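PDB 5L6G: xylooligosaccharide oxidase from Myceliophthora thermophila, which oxidises the C1 hydroxyl of xylooligosaccharides and other sugars to lactones, using a bicovalently bound FAD and passing the electrons to molecular oxygen to give hydrogen peroxide. Local coordinates for residues S247-V250 against K251-A255; A361-W364 against I365-N369; P354-L357 against E358-A361. All coordinates share one frame; numbering follows the deposited sequence.

Interaction 1 of 3, residues S247-V250 against K251-A255; sequences SNVV and KGWGA. With NAG (2-acetamido-2-deoxy-beta-D-glucopyranose), chain F.
S247 to V250 hand their carbonyl oxygens in turn to the amides of K251 to G254, four successive i-to-i+4 bonds of an alpha-helix, the last two being W253 N to V249 O and G254 N to V250 O, both 2.8 Å. V249 and W253, one turn apart, lie side by side and point the same way. V249 CG1, anti to its own amide nitrogen (chi1 170°), meets the indole at its edge, in the ring plane, 4.0 Å from W253 CE3. K251 instead folds its aliphatic part back over the preceding turn, with CG 3.3 Å from S247 O, and then bends at chi3. At the start of the helix two side chains hold the N-acetylglucosamine. N248 ND2 donates to O6 of the sugar (2.8 Å, 156°) and also to P242 O, which ties down the amide. S247 OG receives a weak, bent bond from the sugar's N2 (3.2 Å, 120°) and weakly bonds N245 OD1. N245, the glycosylated asparagine, sits just upstream, its OD1 accepting from N248 N, and S247 is the serine of its N-X-S sequon. W253 faces inward, meeting F409 of the large antiparallel sheet as well as L357 and V360 of helix 354-368. Helix 246-261 is thus amphipathic, laid on the sheet of the substrate domain of a VAO-type flavoprotein, with a glycosylation site at its N-terminal end.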
loop_
_atom_site.group_PDB
_atom_site.type_symbol
_atom_site.label_atom_id
_atom_site.label_comp_id
_atom_site.label_asym_id
_atom_site.label_seq_id
_atom_site.Cartn_x
_atom_site.Cartn_y
_atom_site.Cartn_z
ATOM N N SER A 247 1.408 5.313 -30.930
ATOM C CA SER A 247 2.521 4.505 -31.423
ATOM C C SER A 247 3.762 4.675 -30.531
ATOM O O SER A 247 4.467 3.699 -30.267
ATOM C CB SER A 247 2.842 4.779 -32.904
ATOM O OG SER A 247 3.241 6.112 -33.105
ATOM N N ASN A 248 4.010 5.892 -30.045
ATOM C CA ASN A 248 5.135 6.131 -29.153
ATOM C C ASN A 248 4.981 5.400 -27.847
ATOM O O ASN A 248 5.965 4.906 -27.309
ATOM C CB ASN A 248 5.321 7.612 -28.857
ATOM C CG ASN A 248 5.989 8.350 -30.003
ATOM O OD1 ASN A 248 6.215 7.785 -31.072
ATOM N ND2 ASN A 248 6.350 9.600 -29.766
ATOM N N VAL A 249 3.753 5.327 -27.332
ATOM C CA VAL A 249 3.524 4.629 -26.071
ATOM C C VAL A 249 3.790 3.149 -26.273
ATOM O O VAL A 249 4.441 2.491 -25.453
ATOM C CB VAL A 249 2.067 4.809 -25.561
ATOM C CG1 VAL A 249 1.779 3.884 -24.396
ATOM C CG2 VAL A 249 1.807 6.267 -25.170
ATOM N N VAL A 250 3.248 2.610 -27.354
ATOM C CA VAL A 250 3.340 1.179 -27.587
ATOM C C VAL A 250 4.799 0.780 -27.735
ATOM O O VAL A 250 5.257 -0.162 -27.123
ATOM C CB VAL A 250 2.574 0.791 -28.861
ATOM C CG1 VAL A 250 2.935 -0.616 -29.316
ATOM C CG2 VAL A 250 1.076 0.939 -28.627
ATOM N N LYS A 251 5.518 1.490 -28.575
ATOM C CA LYS A 251 6.907 1.137 -28.861
ATOM C C LYS A 251 7.786 1.348 -27.632
ATOM O O LYS A 251 8.709 0.553 -27.359
ATOM C CB LYS A 251 7.423 1.969 -30.030
ATOM C CG LYS A 251 6.815 1.586 -31.372
ATOM C CD LYS A 251 7.124 2.614 -32.454
ATOM C CE LYS A 251 8.619 2.699 -32.728
ATOM N NZ LYS A 251 9.007 4.008 -33.338
ATOM N N GLY A 252 7.480 2.404 -26.882
ATOM C CA GLY A 252 8.250 2.749 -25.683
ATOM C C GLY A 252 8.056 1.747 -24.576
ATOM O O GLY A 252 9.002 1.241 -23.981
ATOM N N TRP A 253 6.797 1.439 -24.308
ATOM C CA TRP A 253 6.455 0.491 -23.284
ATOM C C TRP A 253 6.893 -0.895 -23.694
ATOM O O TRP A 253 7.368 -1.654 -22.857
ATOM C CB TRP A 253 4.942 0.539 -23.054
ATOM C CG TRP A 253 4.415 -0.083 -21.822
ATOM C CD1 TRP A 253 4.934 -1.119 -21.100
ATOM C CD2 TRP A 253 3.183 0.260 -21.199
ATOM N NE1 TRP A 253 4.106 -1.419 -20.047
ATOM C CE2 TRP A 253 3.012 -0.596 -20.102
ATOM C CE3 TRP A 253 2.197 1.214 -21.479
ATOM C CZ2 TRP A 253 1.899 -0.520 -19.263
ATOM C CZ3 TRP A 253 1.090 1.285 -20.664
ATOM C CH2 TRP A 253 0.956 0.434 -19.554
ATOM N N GLY A 254 6.744 -1.227 -24.977
ATOM C CA GLY A 254 7.131 -2.547 -25.470
ATOM C C GLY A 254 8.613 -2.770 -25.209
ATOM O O GLY A 254 9.022 -3.853 -24.758
ATOM N N ALA A 255 9.419 -1.742 -25.487
ATOM C CA ALA A 255 10.845 -1.817 -25.225
ATOM C C ALA A 255 11.118 -1.941 -23.733
ATOM O O ALA A 255 11.968 -2.725 -23.329
ATOM C CB ALA A 255 11.561 -0.601 -25.765
HETATM C C1 NAG F . 4.009 9.895 -33.094
HETATM C C2 NAG F . 3.875 9.780 -34.621
HETATM C C3 NAG F . 5.229 9.633 -35.287
HETATM C C4 NAG F . 6.158 10.736 -34.819
HETATM C C5 NAG F . 6.226 10.717 -33.289
HETATM C C6 NAG F . 7.087 11.844 -32.755
HETATM C C7 NAG F . 1.830 8.712 -35.436
HETATM C C8 NAG F . 1.187 7.429 -35.868
HETATM N N2 NAG F . 3.105 8.630 -35.051
HETATM O O3 NAG F . 5.031 9.661 -36.683
HETATM O O4 NAG F . 7.429 10.496 -35.365
HETATM O O5 NAG F . 4.931 10.910 -32.756
HETATM O O6 NAG F . 7.324 11.631 -31.386
HETATM O O7 NAG F . 1.180 9.760 -35.446
#

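Interaction 2 of 3, residues A361-W364 against I365-N369; sequences AEYW and IETAN. With XYS (alpha-D-xylopyranose), chain K.
Y363 O is gripped by two amides: A368 N reaches it at 2.8 Å in the carbonyl plane, whereas T367 N, 2.9 Å away, stands 40° above that plane. This doubled acceptor marks the wider pi-type turn near the end of helix 354-368, and N369 N continues the i-to-i+5 pattern by binding W364 O at 2.9 Å. T367 lies over one face of the outward-pointing Y363 phenol, its CB above the ring centre at 3.9 Å, a CH-pi contact. The methyl of T367, anti to the backbone N, drops toward the far end of the ring, CG2 3.6 Å from Y363 CZ. Beyond it the Y363 hydroxyl is hydrogen-bonded to F428 O, holding the ring at its tip too. W364 points into the fold, packing on W253, I377 and, edge-to-face, W432. N369 closes the turn beside the bound alpha-xylose, ND2 3.2 Å from O2 of the sugar, which is hydrogen-bonded to K370 NZ and A277 O. The N369 amide stands nearly upright to the indole (86°), OD1 in the ring plane at the edge, beside W364 CD1. One water spans the two side chains, accepting from W364 NE1 at 2.9 Å and donating to N369 OD1 at 2.8 Å.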
loop_
_atom_site.group_PDB
_atom_site.type_symbol
_atom_site.label_atom_id
_atom_site.label_comp_id
_atom_site.label_asym_id
_atom_site.label_seq_id
_atom_site.Cartn_x
_atom_site.Cartn_y
_atom_site.Cartn_z
ATOM N N ALA A 361 -2.790 2.293 -24.863
ATOM C CA ALA A 361 -2.232 3.534 -25.404
ATOM C C ALA A 361 -3.303 4.411 -26.034
ATOM O O ALA A 361 -3.308 5.623 -25.843
ATOM C CB ALA A 361 -1.152 3.225 -26.429
ATOM N N GLU A 362 -4.201 3.793 -26.801
ATOM C CA GLU A 362 -5.272 4.536 -27.447
ATOM C C GLU A 362 -6.156 5.145 -26.373
ATOM O O GLU A 362 -6.564 6.280 -26.468
ATOM C CB GLU A 362 -6.088 3.653 -28.405
ATOM C CG GLU A 362 -5.302 3.302 -29.662
ATOM C CD GLU A 362 -6.089 2.505 -30.695
ATOM O OE1 GLU A 362 -7.349 2.579 -30.692
ATOM O OE2 GLU A 362 -5.436 1.829 -31.523
ATOM N N TYR A 363 -6.410 4.390 -25.323
ATOM C CA TYR A 363 -7.211 4.924 -24.230
ATOM C C TYR A 363 -6.509 6.133 -23.588
ATOM O O TYR A 363 -7.141 7.126 -23.243
ATOM C CB TYR A 363 -7.457 3.850 -23.188
ATOM C CG TYR A 363 -8.640 4.184 -22.326
ATOM C CD1 TYR A 363 -9.913 3.791 -22.699
ATOM C CD2 TYR A 363 -8.488 4.920 -21.152
ATOM C CE1 TYR A 363 -11.017 4.099 -21.917
ATOM C CE2 TYR A 363 -9.583 5.236 -20.360
ATOM C CZ TYR A 363 -10.854 4.824 -20.750
ATOM O OH TYR A 363 -11.951 5.107 -19.957
ATOM N N TRP A 364 -5.194 6.005 -23.419
ATOM C CA TRP A 364 -4.375 7.039 -22.792
ATOM C C TRP A 364 -4.487 8.321 -23.586
ATOM O O TRP A 364 -4.831 9.375 -23.048
ATOM C CB TRP A 364 -2.919 6.570 -22.756
ATOM C CG TRP A 364 -1.953 7.369 -21.924
ATOM C CD1 TRP A 364 -1.879 8.732 -21.775
ATOM C CD2 TRP A 364 -0.854 6.834 -21.202
ATOM N NE1 TRP A 364 -0.817 9.064 -20.959
ATOM C CE2 TRP A 364 -0.166 7.919 -20.605
ATOM C CE3 TRP A 364 -0.388 5.532 -20.979
ATOM C CZ2 TRP A 364 0.957 7.736 -19.794
ATOM C CZ3 TRP A 364 0.728 5.351 -20.175
ATOM C CH2 TRP A 364 1.393 6.455 -19.599
ATOM N N ILE A 365 -4.247 8.208 -24.887
ATOM C CA ILE A 365 -4.129 9.369 -25.745
ATOM C C ILE A 365 -5.487 9.970 -26.063
ATOM O O ILE A 365 -5.649 11.169 -26.008
ATOM C CB ILE A 365 -3.340 9.037 -27.011
ATOM C CG1 ILE A 365 -1.933 8.578 -26.636
ATOM C CG2 ILE A 365 -3.304 10.244 -27.943
ATOM C CD1 ILE A 365 -1.139 9.576 -25.812
ATOM N N GLU A 366 -6.479 9.134 -26.329
ATOM C CA GLU A 366 -7.765 9.603 -26.821
ATOM C C GLU A 366 -8.793 9.833 -25.749
ATOM O O GLU A 366 -9.738 10.573 -25.967
ATOM C CB GLU A 366 -8.335 8.624 -27.858
ATOM C CG GLU A 366 -7.426 8.391 -29.042
ATOM C CD GLU A 366 -7.195 9.632 -29.879
ATOM O OE1 GLU A 366 -7.988 10.605 -29.802
ATOM O OE2 GLU A 366 -6.207 9.640 -30.623
ATOM N N THR A 367 -8.626 9.193 -24.592
ATOM C CA THR A 367 -9.580 9.351 -23.509
ATOM C C THR A 367 -8.927 10.023 -22.306
ATOM O O THR A 367 -9.301 11.144 -21.938
ATOM C CB THR A 367 -10.234 7.998 -23.151
ATOM O OG1 THR A 367 -10.927 7.512 -24.312
ATOM C CG2 THR A 367 -11.232 8.157 -22.012
ATOM N N ALA A 368 -7.935 9.356 -21.709
ATOM C CA ALA A 368 -7.317 9.874 -20.472
ATOM C C ALA A 368 -6.821 11.312 -20.653
ATOM O O ALA A 368 -7.173 12.192 -19.863
ATOM C CB ALA A 368 -6.191 8.973 -19.988
ATOM N N ASN A 369 -6.089 11.574 -21.724
ATOM C CA ASN A 369 -5.562 12.924 -21.941
ATOM C C ASN A 369 -6.623 14.019 -22.029
ATOM O O ASN A 369 -6.337 15.175 -21.761
ATOM C CB ASN A 369 -4.672 12.955 -23.171
ATOM C CG ASN A 369 -3.275 12.464 -22.887
ATOM O OD1 ASN A 369 -2.925 12.103 -21.757
ATOM N ND2 ASN A 369 -2.457 12.436 -23.935
HETATM C C1 XYS K . -3.196 17.786 -22.600
HETATM C C2 XYS K . -3.682 16.503 -23.263
HETATM C C3 XYS K . -4.414 16.806 -24.571
HETATM C C4 XYS K . -5.565 17.742 -24.221
HETATM C C5 XYS K . -4.976 19.026 -23.666
HETATM O O1 XYS K . -2.158 18.326 -23.404
HETATM O O2 XYS K . -2.575 15.640 -23.500
HETATM O O3 XYS K . -4.879 15.600 -25.202
HETATM O O4 XYS K . -6.368 18.025 -25.364
HETATM O O5 XYS K . -4.258 18.749 -22.456
HETATM O O HOH W 1 -0.215 11.862 -21.240
#

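Interaction 3 of 3, residues P354-L357 against E358-A361; sequences PDVL and ERVA
R359 runs back along the first turn of helix 354-368, mostly beside the carbonyl oxygen of D355. Its CB lies 3.8 Å from D355 O; CG, set anti to the carbonyl carbon of R359 (chi1 -62°), comes closer, 3.3 Å from the same oxygen. CD and NE keep beside it, and a bend at chi3 (-44°) brings the guanidinium round so that D355 O lies at its edge, near its plane. At the tip, NH2 touches a methyl, V356 CG2, at 3.8 Å. The other methyl of V356, CG1, goes to V360 CG2 (3.9 Å), one turn on. E358 leans its CG against P354 O at 3.2 Å before its chain bends at chi2 and the carboxylate leaves the turn. Four backbone bonds close the spiral; that from V360 N to V356 O is nearly straight (172°). L357 and V360 both turn to W253 of helix 246-261, and V360 also reaches A435 and F436 of helix 426-437. The carboxylate of D355 stays apart from the guanidinium, OD2 being 5.6 Å from R359 NE, so any attraction is probably at long range; the turn itself rests on backbone bonds and aliphatic packing, not on a salt bridge.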
loop_
_atom_site.group_PDB
_atom_site.type_symbol
_atom_site.label_atom_id
_atom_site.label_comp_id
_atom_site.label_asym_id
_atom_site.label_seq_id
_atom_site.Cartn_x
_atom_site.Cartn_y
_atom_site.Cartn_z
ATOM N N PRO A 354 1.226 -6.760 -27.478
ATOM C CA PRO A 354 1.130 -5.501 -28.217
ATOM C C PRO A 354 -0.307 -5.036 -28.512
ATOM O O PRO A 354 -0.553 -3.848 -28.506
ATOM C CB PRO A 354 1.899 -5.803 -29.495
ATOM C CG PRO A 354 2.967 -6.735 -29.033
ATOM C CD PRO A 354 2.290 -7.630 -28.031
ATOM N N ASP A 355 -1.222 -5.973 -28.743
ATOM C CA ASP A 355 -2.652 -5.668 -28.920
ATOM C C ASP A 355 -3.224 -4.925 -27.701
ATOM O O ASP A 355 -3.982 -3.962 -27.857
ATOM C CB ASP A 355 -3.464 -6.950 -29.213
ATOM C CG ASP A 355 -3.036 -8.162 -28.335
ATOM O OD1 ASP A 355 -1.903 -8.670 -28.536
ATOM O OD2 ASP A 355 -3.822 -8.609 -27.471
ATOM N N VAL A 356 -2.823 -5.358 -26.503
ATOM C CA VAL A 356 -3.196 -4.682 -25.272
ATOM C C VAL A 356 -2.440 -3.361 -25.133
ATOM O O VAL A 356 -3.028 -2.355 -24.754
ATOM C CB VAL A 356 -2.955 -5.568 -24.033
ATOM C CG1 VAL A 356 -3.161 -4.792 -22.739
ATOM C CG2 VAL A 356 -3.861 -6.784 -24.081
ATOM N N LEU A 357 -1.140 -3.343 -25.413
ATOM C CA LEU A 357 -0.437 -2.065 -25.423
ATOM C C LEU A 357 -1.206 -1.040 -26.290
ATOM O O LEU A 357 -1.402 0.111 -25.886
ATOM C CB LEU A 357 0.988 -2.231 -25.940
ATOM C CG LEU A 357 1.940 -2.946 -24.989
ATOM C CD1 LEU A 357 3.303 -3.159 -25.606
ATOM C CD2 LEU A 357 2.073 -2.149 -23.709
ATOM N N GLU A 358 -1.652 -1.459 -27.463
ATOM C CA GLU A 358 -2.338 -0.541 -28.368
ATOM C C GLU A 358 -3.642 -0.022 -27.778
ATOM O O GLU A 358 -3.926 1.175 -27.851
ATOM C CB GLU A 358 -2.604 -1.213 -29.712
ATOM C CG GLU A 358 -1.335 -1.483 -30.510
ATOM C CD GLU A 358 -0.831 -0.287 -31.316
ATOM O OE1 GLU A 358 -1.432 0.824 -31.246
ATOM O OE2 GLU A 358 0.219 -0.475 -31.996
ATOM N N ARG A 359 -4.429 -0.912 -27.186
ATOM C CA ARG A 359 -5.695 -0.483 -26.601
ATOM C C ARG A 359 -5.477 0.454 -25.402
ATOM O O ARG A 359 -6.161 1.455 -25.246
ATOM C CB ARG A 359 -6.549 -1.694 -26.247
ATOM C CG ARG A 359 -6.894 -2.521 -27.489
ATOM C CD ARG A 359 -7.756 -3.739 -27.181
ATOM N NE ARG A 359 -7.282 -4.465 -25.996
ATOM C CZ ARG A 359 -8.018 -4.804 -24.929
ATOM N NH1 ARG A 359 -9.329 -4.530 -24.850
ATOM N NH2 ARG A 359 -7.446 -5.463 -23.932
ATOM N N VAL A 360 -4.518 0.117 -24.554
ATOM C CA VAL A 360 -4.158 0.937 -23.391
ATOM C C VAL A 360 -3.630 2.294 -23.828
ATOM O O VAL A 360 -3.981 3.330 -23.243
ATOM C CB VAL A 360 -3.110 0.185 -22.522
ATOM C CG1 VAL A 360 -2.460 1.095 -21.476
ATOM C CG2 VAL A 360 -3.759 -1.034 -21.873
ATOM N N ALA A 361 -2.790 2.293 -24.863
ATOM C CA ALA A 361 -2.232 3.534 -25.404
ATOM C C ALA A 361 -3.303 4.411 -26.034
ATOM O O ALA A 361 -3.308 5.623 -25.843
ATOM C CB ALA A 361 -1.152 3.225 -26.429
#

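How the interactions relate
Interactions 2 and 3 are successive parts of helix 354-368 and share A361; interaction 1 lies on helix 246-261, packed against it. All three are partly buried: V249, W253, L357, V360, A361 and W364 are buried, K251, D355, E362 and E366 exposed. The interface between the helices is largely apolar, A361 CB fitting against V249 CG1 at 3.6 Å, with E358 CD against V250 CG2 at its border. The sugars and the charged groups lie toward the outside: a protein-linked glycan at the helix start in interaction 1, a xylose at the helix end in interaction 2, and partly exposed R359 and E358 in interaction 3. Regular i-to-i+4 bonding in interactions 1 and 3 gives way to the wider turn in interaction 2.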